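Local coordinates for oligopeptide-binding protein oppA (PDB 3DRF) that captures oligopeptides outside the cell as the receptor of the OppABCDF ABC transporter and delivers them for uptake, at residues A335-F349 / T424-V438. Numbering follows the deposited sequence.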
ATOM      1  N   ALA A 335      -7.419 -20.518 -15.117  1.00  7.00           N
ATOM      2  CA  ALA A 335      -7.052 -21.898 -14.717  1.00  7.07           C
ATOM      3  C   ALA A 335      -6.005 -21.874 -13.575  1.00  7.40           C
ATOM      4  O   ALA A 335      -6.097 -22.579 -12.632  1.00  7.87           O
ATOM      5  CB  ALA A 335      -6.543 -22.745 -15.956  1.00  7.87           C
ATOM      6  N   ILE A 336      -5.023 -20.997 -13.738  1.00  7.51           N
ATOM      7  CA  ILE A 336      -3.926 -20.897 -12.761  1.00  7.89           C
ATOM      8  C   ILE A 336      -4.491 -20.418 -11.389  1.00  7.77           C
ATOM      9  O   ILE A 336      -4.082 -20.836 -10.379  1.00  7.36           O
ATOM     10  CB  ILE A 336      -2.793 -20.040 -13.348  1.00  7.65           C
ATOM     11  CG1 ILE A 336      -2.094 -20.839 -14.460  1.00  9.06           C
ATOM     12  CG2 ILE A 336      -1.747 -19.604 -12.233  1.00  8.24           C
ATOM     13  CD1 ILE A 336      -1.058 -20.015 -15.293  1.00  9.99           C
ATOM     14  N   GLY A 337      -5.502 -19.545 -11.444  1.00  7.60           N
ATOM     15  CA  GLY A 337      -6.243 -19.135 -10.236  1.00  7.58           C
ATOM     16  C   GLY A 337      -7.048 -20.277  -9.582  1.00  8.07           C
ATOM     17  O   GLY A 337      -6.953 -20.493  -8.442  1.00  8.31           O
ATOM     18  N   TYR A 338      -7.768 -21.030 -10.418  1.00  7.64           N
ATOM     19  CA  TYR A 338      -8.584 -22.157  -9.874  1.00  8.06           C
ATOM     20  C   TYR A 338      -7.740 -23.297  -9.286  1.00  7.41           C
ATOM     21  O   TYR A 338      -8.205 -24.034  -8.481  1.00  8.49           O
ATOM     22  CB  TYR A 338      -9.560 -22.725 -10.929  1.00  8.34           C
ATOM     23  CG  TYR A 338     -10.756 -21.822 -11.181  1.00  8.35           C
ATOM     24  CD1 TYR A 338     -11.639 -21.509 -10.156  1.00 10.09           C
ATOM     25  CD2 TYR A 338     -11.007 -21.298 -12.447  1.00  9.77           C
ATOM     26  CE1 TYR A 338     -12.754 -20.665 -10.368  1.00  9.92           C
ATOM     27  CE2 TYR A 338     -12.117 -20.466 -12.674  1.00 10.37           C
ATOM     28  CZ  TYR A 338     -12.973 -20.163 -11.621  1.00 10.88           C
ATOM     29  OH  TYR A 338     -14.047 -19.351 -11.863  1.00 12.61           O
ATOM     30  N   ALA A 339      -6.517 -23.421  -9.746  1.00  7.38           N
ATOM     31  CA  ALA A 339      -5.645 -24.570  -9.313  1.00  7.76           C
ATOM     32  C   ALA A 339      -5.046 -24.349  -7.907  1.00  7.43           C
ATOM     33  O   ALA A 339      -4.655 -25.254  -7.266  1.00  8.30           O
ATOM     34  CB  ALA A 339      -4.520 -24.743 -10.308  1.00  7.95           C
ATOM     35  N   ARG A 340      -4.931 -23.098  -7.451  1.00  7.46           N
ATOM     36  CA  ARG A 340      -4.371 -22.884  -6.099  1.00  7.55           C
ATOM     37  C   ARG A 340      -5.332 -23.413  -5.015  1.00  7.67           C
ATOM     38  O   ARG A 340      -6.505 -23.468  -5.184  1.00  8.35           O
ATOM     39  CB  ARG A 340      -4.076 -21.371  -5.795  1.00  7.32           C
ATOM     40  CG  ARG A 340      -2.902 -20.788  -6.638  1.00  7.47           C
ATOM     41  CD  ARG A 340      -2.390 -19.467  -6.014  1.00  7.62           C
ATOM     42  NE  ARG A 340      -3.461 -18.465  -5.950  1.00  7.32           N
ATOM     43  CZ  ARG A 340      -3.304 -17.299  -5.342  1.00  7.57           C
ATOM     44  NH1 ARG A 340      -4.296 -16.472  -5.308  1.00  8.15           N
ATOM     45  NH2 ARG A 340      -2.145 -17.005  -4.783  1.00  7.86           N
ATOM     46  N   ASN A 341      -4.704 -23.808  -3.899  1.00  8.31           N
ATOM     47  CA  ASN A 341      -5.400 -24.247  -2.716  1.00  8.11           C
ATOM     48  C   ASN A 341      -5.221 -23.276  -1.538  1.00  8.04           C
ATOM     49  O   ASN A 341      -4.705 -23.620  -0.520  1.00  8.25           O
ATOM     50  CB  ASN A 341      -4.913 -25.670  -2.318  1.00  8.49           C
ATOM     51  CG  ASN A 341      -3.420 -25.753  -2.110  1.00  8.31           C
ATOM     52  OD1 ASN A 341      -2.673 -24.991  -2.573  1.00  8.33           O
ATOM     53  ND2 ASN A 341      -3.014 -26.762  -1.360  1.00  9.53           N
ATOM     54  N   VAL A 342      -5.726 -22.060  -1.726  1.00  7.78           N
ATOM     55  CA  VAL A 342      -5.481 -20.998  -0.757  1.00  7.85           C
ATOM     56  C   VAL A 342      -6.147 -21.330   0.600  1.00  8.19           C
ATOM     57  O   VAL A 342      -5.587 -21.082   1.608  1.00  7.34           O
ATOM     58  CB  VAL A 342      -5.990 -19.633  -1.308  1.00  7.57           C
ATOM     59  CG1 VAL A 342      -5.849 -18.578  -0.288  1.00  8.96           C
ATOM     60  CG2 VAL A 342      -5.218 -19.282  -2.576  1.00  8.54           C
ATOM     61  N   ALA A 343      -7.349 -21.894   0.583  1.00  8.05           N
ATOM     62  CA  ALA A 343      -8.038 -22.272   1.824  1.00  8.43           C
ATOM     63  C   ALA A 343      -7.223 -23.336   2.600  1.00  8.50           C
ATOM     64  O   ALA A 343      -7.045 -23.200   3.780  1.00  8.58           O
ATOM     65  CB  ALA A 343      -9.475 -22.772   1.495  1.00  9.11           C
ATOM     66  N   GLU A 344      -6.722 -24.357   1.914  1.00  8.83           N
ATOM     67  CA  GLU A 344      -5.885 -25.348   2.584  1.00  9.60           C
ATOM     68  C   GLU A 344      -4.637 -24.707   3.224  1.00  9.22           C
ATOM     69  O   GLU A 344      -4.290 -25.014   4.312  1.00  9.21           O
ATOM     70  CB  GLU A 344      -5.451 -26.446   1.602  1.00 10.61           C
ATOM     71  CG  GLU A 344      -6.521 -27.426   1.195  1.00 13.31           C
ATOM     72  CD  GLU A 344      -5.972 -28.611   0.448  1.00 15.63           C
ATOM     73  OE1 GLU A 344      -4.841 -28.656   0.016  1.00 13.16           O
ATOM     74  OE2 GLU A 344      -6.792 -29.522   0.363  1.00 20.27           O
ATOM     75  N   VAL A 345      -3.976 -23.792   2.519  1.00  8.40           N
ATOM     76  CA  VAL A 345      -2.797 -23.081   3.040  1.00  8.72           C
ATOM     77  C   VAL A 345      -3.190 -22.259   4.259  1.00  8.25           C
ATOM     78  O   VAL A 345      -2.556 -22.328   5.255  1.00  8.56           O
ATOM     79  CB  VAL A 345      -2.196 -22.184   1.906  1.00  8.38           C
ATOM     80  CG1 VAL A 345      -1.221 -21.188   2.481  1.00  9.44           C
ATOM     81  CG2 VAL A 345      -1.558 -23.092   0.819  1.00  9.04           C
ATOM     82  N   ASP A 346      -4.281 -21.503   4.160  1.00  7.97           N
ATOM     83  CA  ASP A 346      -4.725 -20.652   5.283  1.00  8.58           C
ATOM     84  C   ASP A 346      -5.110 -21.485   6.533  1.00  8.91           C
ATOM     85  O   ASP A 346      -4.778 -21.150   7.596  1.00  9.37           O
ATOM     86  CB  ASP A 346      -5.913 -19.770   4.880  1.00  8.89           C
ATOM     87  CG  ASP A 346      -5.534 -18.612   3.965  1.00  9.67           C
ATOM     88  OD1 ASP A 346      -4.404 -18.322   3.780  1.00  9.99           O
ATOM     89  OD2 ASP A 346      -6.493 -18.067   3.451  1.00  9.56           O
ATOM     90  N   ASN A 347      -5.774 -22.603   6.293  1.00  9.78           N
ATOM     91  CA  ASN A 347      -6.162 -23.545   7.382  1.00 10.08           C
ATOM     92  C   ASN A 347      -4.918 -24.109   8.072  1.00 10.32           C
ATOM     93  O   ASN A 347      -4.877 -24.192   9.252  1.00 10.66           O
ATOM     94  CB  ASN A 347      -7.067 -24.686   6.831  1.00 10.76           C
ATOM     95  CG  ASN A 347      -8.445 -24.202   6.410  1.00 12.38           C
ATOM     96  OD1 ASN A 347      -8.852 -23.169   6.758  1.00 15.16           O
ATOM     97  ND2 ASN A 347      -9.145 -25.016   5.664  1.00 14.91           N
ATOM     98  N   LYS A 348      -3.911 -24.460   7.298  1.00 10.22           N
ATOM     99  CA  LYS A 348      -2.698 -25.085   7.832  1.00 10.47           C
ATOM    100  C   LYS A 348      -1.798 -24.121   8.598  1.00 10.62           C
ATOM    101  O   LYS A 348      -1.210 -24.502   9.561  1.00 11.77           O
ATOM    102  CB  LYS A 348      -1.903 -25.691   6.681  1.00 10.13           C
ATOM    103  CG  LYS A 348      -0.589 -26.402   7.156  1.00 11.18           C
ATOM    104  CD  LYS A 348      -0.016 -27.326   6.040  1.00 11.38           C
ATOM    105  CE  LYS A 348       1.314 -27.993   6.464  1.00 12.43           C
ATOM    106  NZ  LYS A 348       1.790 -28.775   5.341  1.00 14.81           N
ATOM    107  N   PHE A 349      -1.690 -22.888   8.121  1.00 10.22           N
ATOM    108  CA  PHE A 349      -0.639 -21.985   8.606  1.00 10.14           C
ATOM    109  C   PHE A 349      -1.094 -20.711   9.297  1.00 10.07           C
ATOM    110  O   PHE A 349      -0.332 -20.172  10.022  1.00 10.18           O
ATOM    111  CB  PHE A 349       0.313 -21.582   7.449  1.00 10.47           C
ATOM    112  CG  PHE A 349       1.063 -22.733   6.798  1.00  9.69           C
ATOM    113  CD1 PHE A 349       2.110 -23.371   7.468  1.00 11.72           C
ATOM    114  CD2 PHE A 349       0.773 -23.142   5.503  1.00 10.75           C
ATOM    115  CE1 PHE A 349       2.786 -24.379   6.873  1.00 12.20           C
ATOM    116  CE2 PHE A 349       1.465 -24.148   4.916  1.00 11.77           C
ATOM    117  CZ  PHE A 349       2.500 -24.752   5.607  1.00 12.10           C
ATOM    118  N   THR A 424       7.815 -23.612   1.587  1.00 10.43           N
ATOM    119  CA  THR A 424       6.851 -24.711   1.581  1.00 10.54           C
ATOM    120  C   THR A 424       5.578 -24.305   0.809  1.00  9.21           C
ATOM    121  O   THR A 424       5.090 -25.002  -0.020  1.00  8.97           O
ATOM    122  CB  THR A 424       6.494 -25.122   3.036  1.00 11.02           C
ATOM    123  OG1 THR A 424       7.674 -25.650   3.655  1.00 13.01           O
ATOM    124  CG2 THR A 424       5.433 -26.213   3.052  1.00 11.75           C
ATOM    125  N   ILE A 425       5.078 -23.123   1.095  1.00  8.50           N
ATOM    126  CA  ILE A 425       3.833 -22.645   0.486  1.00  8.68           C
ATOM    127  C   ILE A 425       4.033 -22.411  -1.012  1.00  7.97           C
ATOM    128  O   ILE A 425       3.230 -22.861  -1.767  1.00  8.27           O
ATOM    129  CB  ILE A 425       3.314 -21.363   1.203  1.00  8.84           C
ATOM    130  CG1 ILE A 425       2.828 -21.747   2.596  1.00  8.85           C
ATOM    131  CG2 ILE A 425       2.203 -20.721   0.380  1.00  9.26           C
ATOM    132  CD1 ILE A 425       2.637 -20.530   3.503  1.00 10.76           C
ATOM    133  N   ALA A 426       5.121 -21.766  -1.402  1.00  8.21           N
ATOM    134  CA  ALA A 426       5.391 -21.554  -2.833  1.00  8.65           C
ATOM    135  C   ALA A 426       5.532 -22.885  -3.596  1.00  8.57           C
ATOM    136  O   ALA A 426       5.001 -23.039  -4.630  1.00  8.48           O
ATOM    137  CB  ALA A 426       6.644 -20.675  -2.995  1.00  9.07           C
ATOM    138  N   GLN A 427       6.257 -23.850  -3.034  1.00  8.94           N
ATOM    139  CA  GLN A 427       6.391 -25.174  -3.656  1.00  9.94           C
ATOM    140  C   GLN A 427       5.037 -25.897  -3.723  1.00  9.28           C
ATOM    141  O   GLN A 427       4.745 -26.553  -4.680  1.00  9.36           O
ATOM    142  CB  GLN A 427       7.421 -26.006  -2.887  1.00 10.58           C
ATOM    143  CG  GLN A 427       8.831 -25.578  -3.063  1.00 15.14           C
ATOM    144  CD  GLN A 427       9.300 -25.555  -4.488  1.00 18.18           C
ATOM    145  OE1 GLN A 427       8.834 -26.264  -5.340  1.00 20.62           O
ATOM    146  NE2 GLN A 427      10.313 -24.793  -4.681  1.00 20.80           N
ATOM    147  N   ASN A 428       4.232 -25.722  -2.688  1.00  9.26           N
ATOM    148  CA  ASN A 428       2.852 -26.225  -2.685  1.00  8.98           C
ATOM    149  C   ASN A 428       2.011 -25.709  -3.900  1.00  8.80           C
ATOM    150  O   ASN A 428       1.374 -26.491  -4.549  1.00  9.34           O
ATOM    151  CB  ASN A 428       2.147 -25.902  -1.364  1.00  9.34           C
ATOM    152  CG  ASN A 428       0.640 -25.923  -1.466  1.00  9.17           C
ATOM    153  OD1 ASN A 428       0.015 -26.942  -1.334  1.00 10.43           O
ATOM    154  ND2 ASN A 428       0.067 -24.781  -1.697  1.00  8.91           N
ATOM    155  N   TYR A 429       2.119 -24.411  -4.222  1.00  8.02           N
ATOM    156  CA  TYR A 429       1.443 -23.879  -5.421  1.00  7.96           C
ATOM    157  C   TYR A 429       2.047 -24.442  -6.721  1.00  7.58           C
ATOM    158  O   TYR A 429       1.318 -24.758  -7.605  1.00  7.58           O
ATOM    159  CB  TYR A 429       1.394 -22.338  -5.405  1.00  7.83           C
ATOM    160  CG  TYR A 429       0.499 -21.766  -4.285  1.00  7.92           C
ATOM    161  CD1 TYR A 429      -0.759 -22.316  -3.966  1.00  7.89           C
ATOM    162  CD2 TYR A 429       0.956 -20.680  -3.524  1.00  8.07           C
ATOM    163  CE1 TYR A 429      -1.558 -21.761  -2.936  1.00  7.76           C
ATOM    164  CE2 TYR A 429       0.171 -20.131  -2.519  1.00  7.57           C
ATOM    165  CZ  TYR A 429      -1.071 -20.669  -2.239  1.00  7.92           C
ATOM    166  OH  TYR A 429      -1.877 -20.182  -1.252  1.00  8.84           O
ATOM    167  N   ILE A 430       3.370 -24.538  -6.782  1.00  7.86           N
ATOM    168  CA  ILE A 430       4.026 -25.171  -7.923  1.00  8.56           C
ATOM    169  C   ILE A 430       3.482 -26.616  -8.150  1.00  8.56           C
ATOM    170  O   ILE A 430       3.237 -26.998  -9.259  1.00  8.73           O
ATOM    171  CB  ILE A 430       5.575 -25.136  -7.728  1.00  8.62           C
ATOM    172  CG1 ILE A 430       6.069 -23.692  -7.921  1.00  8.50           C
ATOM    173  CG2 ILE A 430       6.281 -26.047  -8.777  1.00  9.78           C
ATOM    174  CD1 ILE A 430       7.596 -23.465  -7.596  1.00 10.17           C
ATOM    175  N   GLN A 431       3.329 -27.353  -7.067  1.00  9.15           N
ATOM    176  CA  GLN A 431       2.739 -28.682  -7.088  1.00  9.55           C
ATOM    177  C   GLN A 431       1.296 -28.647  -7.589  1.00  8.89           C
ATOM    178  O   GLN A 431       0.940 -29.450  -8.374  1.00  8.94           O
ATOM    179  CB  GLN A 431       2.807 -29.286  -5.673  1.00 10.33           C
ATOM    180  CG  GLN A 431       2.073 -30.598  -5.512  1.00 13.44           C
ATOM    181  CD  GLN A 431       1.833 -30.995  -4.057  1.00 16.20           C
ATOM    182  OE1 GLN A 431       2.153 -30.290  -3.114  1.00 16.93           O
ATOM    183  NE2 GLN A 431       1.284 -32.190  -3.897  1.00 18.02           N
ATOM    184  N   GLN A 432       0.479 -27.687  -7.171  1.00  8.41           N
ATOM    185  CA  GLN A 432      -0.885 -27.616  -7.699  1.00  8.35           C
ATOM    186  C   GLN A 432      -0.881 -27.306  -9.217  1.00  8.37           C
ATOM    187  O   GLN A 432      -1.638 -27.871  -9.959  1.00  8.47           O
ATOM    188  CB  GLN A 432      -1.749 -26.558  -6.948  1.00  8.53           C
ATOM    189  CG  GLN A 432      -1.779 -26.686  -5.416  1.00  8.99           C
ATOM    190  CD  GLN A 432      -2.076 -28.113  -4.928  1.00  9.49           C
ATOM    191  OE1 GLN A 432      -3.035 -28.707  -5.303  1.00 10.00           O
ATOM    192  NE2 GLN A 432      -1.217 -28.603  -4.095  1.00 11.43           N
ATOM    193  N   TRP A 433       0.000 -26.423  -9.643  1.00  7.79           N
ATOM    194  CA  TRP A 433       0.088 -26.076 -11.044  1.00  8.24           C
ATOM    195  C   TRP A 433       0.560 -27.271 -11.920  1.00  8.51           C
ATOM    196  O   TRP A 433       0.094 -27.440 -12.990  1.00  8.43           O
ATOM    197  CB  TRP A 433       0.978 -24.810 -11.157  1.00  8.01           C
ATOM    198  CG  TRP A 433       0.218 -23.569 -10.636  1.00  8.27           C
ATOM    199  CD1 TRP A 433      -1.088 -23.365 -10.707  1.00  8.26           C
ATOM    200  CD2 TRP A 433       0.760 -22.466  -9.911  1.00  6.89           C
ATOM    201  NE1 TRP A 433      -1.438 -22.179 -10.122  1.00  7.15           N
ATOM    202  CE2 TRP A 433      -0.310 -21.602  -9.623  1.00  7.26           C
ATOM    203  CE3 TRP A 433       2.041 -22.107  -9.521  1.00  6.94           C
ATOM    204  CZ2 TRP A 433      -0.142 -20.386  -8.945  1.00  7.45           C
ATOM    205  CZ3 TRP A 433       2.224 -20.880  -8.814  1.00  6.95           C
ATOM    206  CH2 TRP A 433       1.129 -20.050  -8.519  1.00  7.00           C
ATOM    207  N   LYS A 434       1.447 -28.077 -11.368  1.00  8.81           N
ATOM    208  CA  LYS A 434       1.841 -29.320 -12.053  1.00  9.54           C
ATOM    209  C   LYS A 434       0.615 -30.241 -12.267  1.00  9.52           C
ATOM    210  O   LYS A 434       0.515 -30.855 -13.293  1.00  9.88           O
ATOM    211  CB  LYS A 434       2.957 -29.995 -11.269  1.00  9.99           C
ATOM    212  CG  LYS A 434       3.445 -31.320 -11.921  1.00 11.83           C
ATOM    213  CD  LYS A 434       4.653 -31.854 -11.162  1.00 14.25           C
ATOM    214  CE  LYS A 434       5.276 -33.121 -11.838  1.00 16.38           C
ATOM    215  NZ  LYS A 434       6.252 -33.771 -10.904  1.00 19.96           N
ATOM    216  N   LYS A 435      -0.288 -30.302 -11.298  1.00 10.14           N
ATOM    217  CA  LYS A 435      -1.535 -31.083 -11.458  1.00 10.98           C
ATOM    218  C   LYS A 435      -2.357 -30.649 -12.661  1.00 10.81           C
ATOM    219  O   LYS A 435      -3.078 -31.450 -13.207  1.00 13.11           O
ATOM    220  CB  LYS A 435      -2.438 -31.038 -10.209  1.00 11.12           C
ATOM    221  CG  LYS A 435      -1.810 -31.582  -8.908  1.00 11.76           C
ATOM    222  CD  LYS A 435      -2.762 -31.316  -7.709  1.00 11.87           C
ATOM    223  CE  LYS A 435      -2.168 -31.765  -6.410  1.00 12.07           C
ATOM    224  NZ  LYS A 435      -3.114 -31.528  -5.351  1.00 12.70           N
ATOM    225  N   ILE A 436      -2.265 -29.395 -13.061  1.00 10.04           N
ATOM    226  CA  ILE A 436      -3.011 -28.918 -14.262  1.00  9.60           C
ATOM    227  C   ILE A 436      -2.136 -28.748 -15.505  1.00  9.04           C
ATOM    228  O   ILE A 436      -2.534 -28.174 -16.438  1.00  9.58           O
ATOM    229  CB  ILE A 436      -3.832 -27.612 -14.010  1.00  9.43           C
ATOM    230  CG1 ILE A 436      -2.886 -26.441 -13.652  1.00  9.43           C
ATOM    231  CG2 ILE A 436      -4.944 -27.849 -12.868  1.00 10.66           C
ATOM    232  CD1 ILE A 436      -3.527 -25.047 -13.774  1.00 10.48           C
ATOM    233  N   GLY A 437      -0.936 -29.283 -15.458  1.00  8.68           N
ATOM    234  CA  GLY A 437      -0.031 -29.314 -16.597  1.00  8.56           C
ATOM    235  C   GLY A 437       0.670 -27.999 -16.931  1.00  8.45           C
ATOM    236  O   GLY A 437       1.075 -27.777 -18.009  1.00  8.52           O
ATOM    237  N   VAL A 438       0.856 -27.205 -15.895  1.00  8.73           N
ATOM    238  CA  VAL A 438       1.598 -25.942 -16.002  1.00  8.60           C
ATOM    239  C   VAL A 438       2.915 -26.088 -15.237  1.00  8.68           C
ATOM    240  O   VAL A 438       2.929 -26.400 -14.077  1.00  9.11           O
ATOM    241  CB  VAL A 438       0.765 -24.780 -15.426  1.00  8.72           C
ATOM    242  CG1 VAL A 438       1.574 -23.441 -15.548  1.00  8.85           C
ATOM    243  CG2 VAL A 438      -0.573 -24.699 -16.194  1.00  9.56           C
TER
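Asn341 and Asn428 join their side-chain amides in a two-bond ring. Asn428 ND2 donates to Asn341 OD1 at 2.9 Å and Asn341 ND2 returns a bond to Asn428 OD1 at 3.0 Å; each donor lies in the partner's carbonyl plane, on a lone pair, and the amides are only 25° from coplanar. Asn341 places its CG between its backbone N and carbonyl carbon (chi1 56°), which turns the amide toward helix 424-435, and a further bond from its ND2 to Glu344 OE1 helps fix the amide's rotation. The Gln432 amide stacks on that of Asn341. The other polar tie is nearly straight: Trp433 NE1 donates in its ring plane to Ile336 O at 3.0 Å, giving the buried indole a backbone partner in helix 330-339.

Aliphatic-aromatic packing fills the space between these bonds. The Arg340 chain lies against both Tyr429 and Trp433, its CD centred over a face of Tyr429, 3.9 Å from the ring centroid in a CH-pi contact, while its CG meets Trp433 CZ2 at 3.6 Å. The guanidinium, nearly parallel to the indole, continues past it without stacking, and NH1 bonds Thr539 OG1.

Apolar contacts extend the interface both ways. Ile336 CG2 packs on Trp433 CE2, and Ala339 CB touches Ile436 CD1 at 3.6 Å; at the far end Val345 CG1 meets Ile425 CG2, and Phe349 CE2 reaches Ile425 CG1 at 3.6 Å.

Helices 330-339 and 342-349, joined by a short turn, both pack on helix 422-435; segment 342-349 runs roughly antiparallel to 424-435 (154°). A Schellman motif at Gly437 ends that helix before strand 439-442. Met305 of strand 292-307 and Tyr413 of strand 407-414 pack against Trp433, setting the helices on the mixed sheet of this Venus-flytrap, family 5 solute-binding protein, while Leu381 and Ala384 of helix 381-390 touch Ile436.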